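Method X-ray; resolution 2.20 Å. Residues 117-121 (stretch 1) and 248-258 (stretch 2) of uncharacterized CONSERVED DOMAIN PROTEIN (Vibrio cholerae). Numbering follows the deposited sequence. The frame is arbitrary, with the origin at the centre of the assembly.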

# COMPACT_ATOMS: atom_id res chain seq x y z
N VAL A 117 9.67 -11.52 23.52
CA VAL A 117 10.42 -10.72 22.57
C VAL A 117 11.49 -11.53 21.84
O VAL A 117 12.21 -12.31 22.46
CB VAL A 117 11.15 -9.54 23.28
CG1 VAL A 117 11.71 -8.53 22.23
CG2 VAL A 117 10.21 -8.83 24.26
N THR A 118 11.57 -11.33 20.53
CA THR A 118 12.60 -11.91 19.70
C THR A 118 12.76 -11.08 18.46
O THR A 118 12.08 -10.08 18.34
CB THR A 118 12.30 -13.37 19.29
OG1 THR A 118 13.50 -13.93 18.70
CG2 THR A 118 11.18 -13.43 18.33
N GLY A 119 13.66 -11.48 17.56
CA GLY A 119 13.78 -10.79 16.28
C GLY A 119 15.16 -10.73 15.65
O GLY A 119 15.95 -11.64 15.79
N LEU A 120 15.45 -9.65 14.97
CA LEU A 120 16.63 -9.54 14.11
C LEU A 120 17.43 -8.28 14.42
O LEU A 120 16.90 -7.16 14.49
CB LEU A 120 16.21 -9.53 12.66
CG LEU A 120 16.14 -10.84 11.88
CD1 LEU A 120 15.08 -10.94 10.72
CD2 LEU A 120 17.55 -11.09 11.29
N SER A 121 18.74 -8.48 14.55
CA SER A 121 19.67 -7.40 14.76
C SER A 121 20.45 -7.01 13.51
O SER A 121 20.92 -7.90 12.77
CB SER A 121 20.66 -7.79 15.85
OG SER A 121 21.69 -6.82 15.91
N VAL A 248 12.45 -9.41 4.81
CA VAL A 248 12.02 -10.74 4.38
C VAL A 248 12.29 -11.79 5.44
O VAL A 248 11.42 -12.61 5.77
CB VAL A 248 12.64 -11.14 3.01
CG1 VAL A 248 12.29 -12.63 2.63
CG2 VAL A 248 12.17 -10.15 1.92
N GLN A 249 13.45 -11.75 6.07
CA GLN A 249 13.71 -12.72 7.15
C GLN A 249 12.88 -12.47 8.38
O GLN A 249 12.60 -13.39 9.13
CB GLN A 249 15.16 -12.69 7.62
CG GLN A 249 16.25 -13.13 6.69
CD GLN A 249 17.63 -12.93 7.38
OE1 GLN A 249 17.88 -13.36 8.52
NE2 GLN A 249 18.50 -12.25 6.69
N THR A 250 12.53 -11.21 8.64
CA THR A 250 11.61 -10.91 9.74
C THR A 250 10.27 -11.66 9.60
O THR A 250 9.68 -12.08 10.58
CB THR A 250 11.34 -9.40 9.85
OG1 THR A 250 12.60 -8.67 9.88
CG2 THR A 250 10.48 -9.12 11.09
N ALA A 251 9.83 -11.90 8.38
CA ALA A 251 8.55 -12.58 8.16
C ALA A 251 8.61 -14.02 8.60
O ALA A 251 7.59 -14.57 8.94
CB ALA A 251 8.14 -12.52 6.67
N ASP A 252 9.77 -14.65 8.53
CA ASP A 252 9.95 -15.97 9.10
C ASP A 252 9.61 -16.01 10.56
O ASP A 252 8.96 -16.94 10.99
CB ASP A 252 11.39 -16.49 8.99
CG ASP A 252 11.85 -16.73 7.56
OD1 ASP A 252 11.01 -16.71 6.61
OD2 ASP A 252 13.08 -16.95 7.39
N TYR A 253 10.07 -15.05 11.35
CA TYR A 253 9.74 -15.01 12.77
C TYR A 253 8.22 -14.79 12.98
O TYR A 253 7.52 -15.50 13.74
CB TYR A 253 10.53 -13.86 13.47
CG TYR A 253 12.01 -14.11 13.74
CD1 TYR A 253 12.45 -14.50 15.01
CD2 TYR A 253 12.96 -13.93 12.75
CE1 TYR A 253 13.77 -14.77 15.28
CE2 TYR A 253 14.36 -14.22 13.02
CZ TYR A 253 14.73 -14.63 14.29
OH TYR A 253 16.06 -14.86 14.60
N VAL A 254 7.69 -13.78 12.31
CA VAL A 254 6.27 -13.50 12.44
C VAL A 254 5.42 -14.75 12.05
O VAL A 254 4.54 -15.14 12.79
CB VAL A 254 5.88 -12.29 11.60
CG1 VAL A 254 4.38 -12.13 11.59
CG2 VAL A 254 6.57 -11.03 12.12
N ALA A 255 5.73 -15.40 10.94
CA ALA A 255 4.94 -16.58 10.56
C ALA A 255 5.08 -17.70 11.59
O ALA A 255 4.08 -18.35 11.92
CB ALA A 255 5.25 -17.10 9.15
N ALA A 256 6.29 -17.90 12.11
CA ALA A 256 6.49 -18.99 13.06
C ALA A 256 5.65 -18.69 14.30
O ALA A 256 5.00 -19.56 14.85
CB ALA A 256 8.00 -19.17 13.40
N ILE A 257 5.59 -17.43 14.70
CA ILE A 257 4.82 -17.10 15.91
C ILE A 257 3.33 -17.31 15.67
O ILE A 257 2.59 -17.83 16.52
CB ILE A 257 5.14 -15.66 16.38
CG1 ILE A 257 6.58 -15.64 16.90
CG2 ILE A 257 4.14 -15.15 17.44
CD1 ILE A 257 7.21 -14.28 17.17
N LEU A 258 2.88 -16.88 14.51
CA LEU A 258 1.47 -17.00 14.17
C LEU A 258 1.04 -18.47 14.19
O LEU A 258 -0.08 -18.76 14.47
CB LEU A 258 1.20 -16.38 12.77
CG LEU A 258 1.17 -14.83 12.72
CD1 LEU A 258 1.09 -14.37 11.31
CD2 LEU A 258 0.01 -14.25 13.52

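Strand 117-121 lies nearly antiparallel to helix 248-258, their axes 166° apart in direction and 8.3 Å apart at closest approach. No hydrogen bond links the two segments; the 298 Å² buried between them comes from packing, most of it contributed by Leu120, Tyr253 and Thr118.

Leu120 is the most extensively covered residue. Its CA-to-CB bond points toward the helix, and with chi1 at -92°, between the standard wells, its CD1 comes to rest on the backbone joining Gln249 and Thr250, 3.3 Å from Thr250 N and 3.6 Å from Gln249 C. The same methyl lies 3.6 Å from Gln249 CB and 3.5 Å from Thr250 OG1. A branched, apolar side chain suits this position, because it can fill the space against the helix while also meeting the tyrosine ring, where Leu120 CG is 4.0 Å from Tyr253 CE2.

The CA-to-CB bond of Tyr253 points toward the strand, and the m rotamer brings its ring against three consecutive residues. Gly119 CA sits over one face, 4.2 Å from the ring centroid and 17° off the ring normal, in a CH-pi contact. The absence of a side chain at Gly119 has a backbone origin: at phi/psi of 148/-147, a CB would be jammed against the carbonyl oxygen of Thr118. Beyond the ring, Tyr253 OH approaches Gly119 O at 3.4 Å without hydrogen bonding to it; the hydroxyl is satisfied elsewhere in the structure.

The CA-to-CB bond of Thr118 also points toward the helix. Its OG1 lies 3.5 Å from Tyr253 CE1 and is hydrogen-bonded elsewhere in the structure; its CG2 is 3.7 Å from Tyr253 CD1 and also reaches Ile257 CD1, at 4.2 Å. Threonine thus combines a satisfied polar group with a methyl for apolar contacts. Between Thr118 and Leu120, Gly119 presents its CA to the ring; a CB there would point away from the helix.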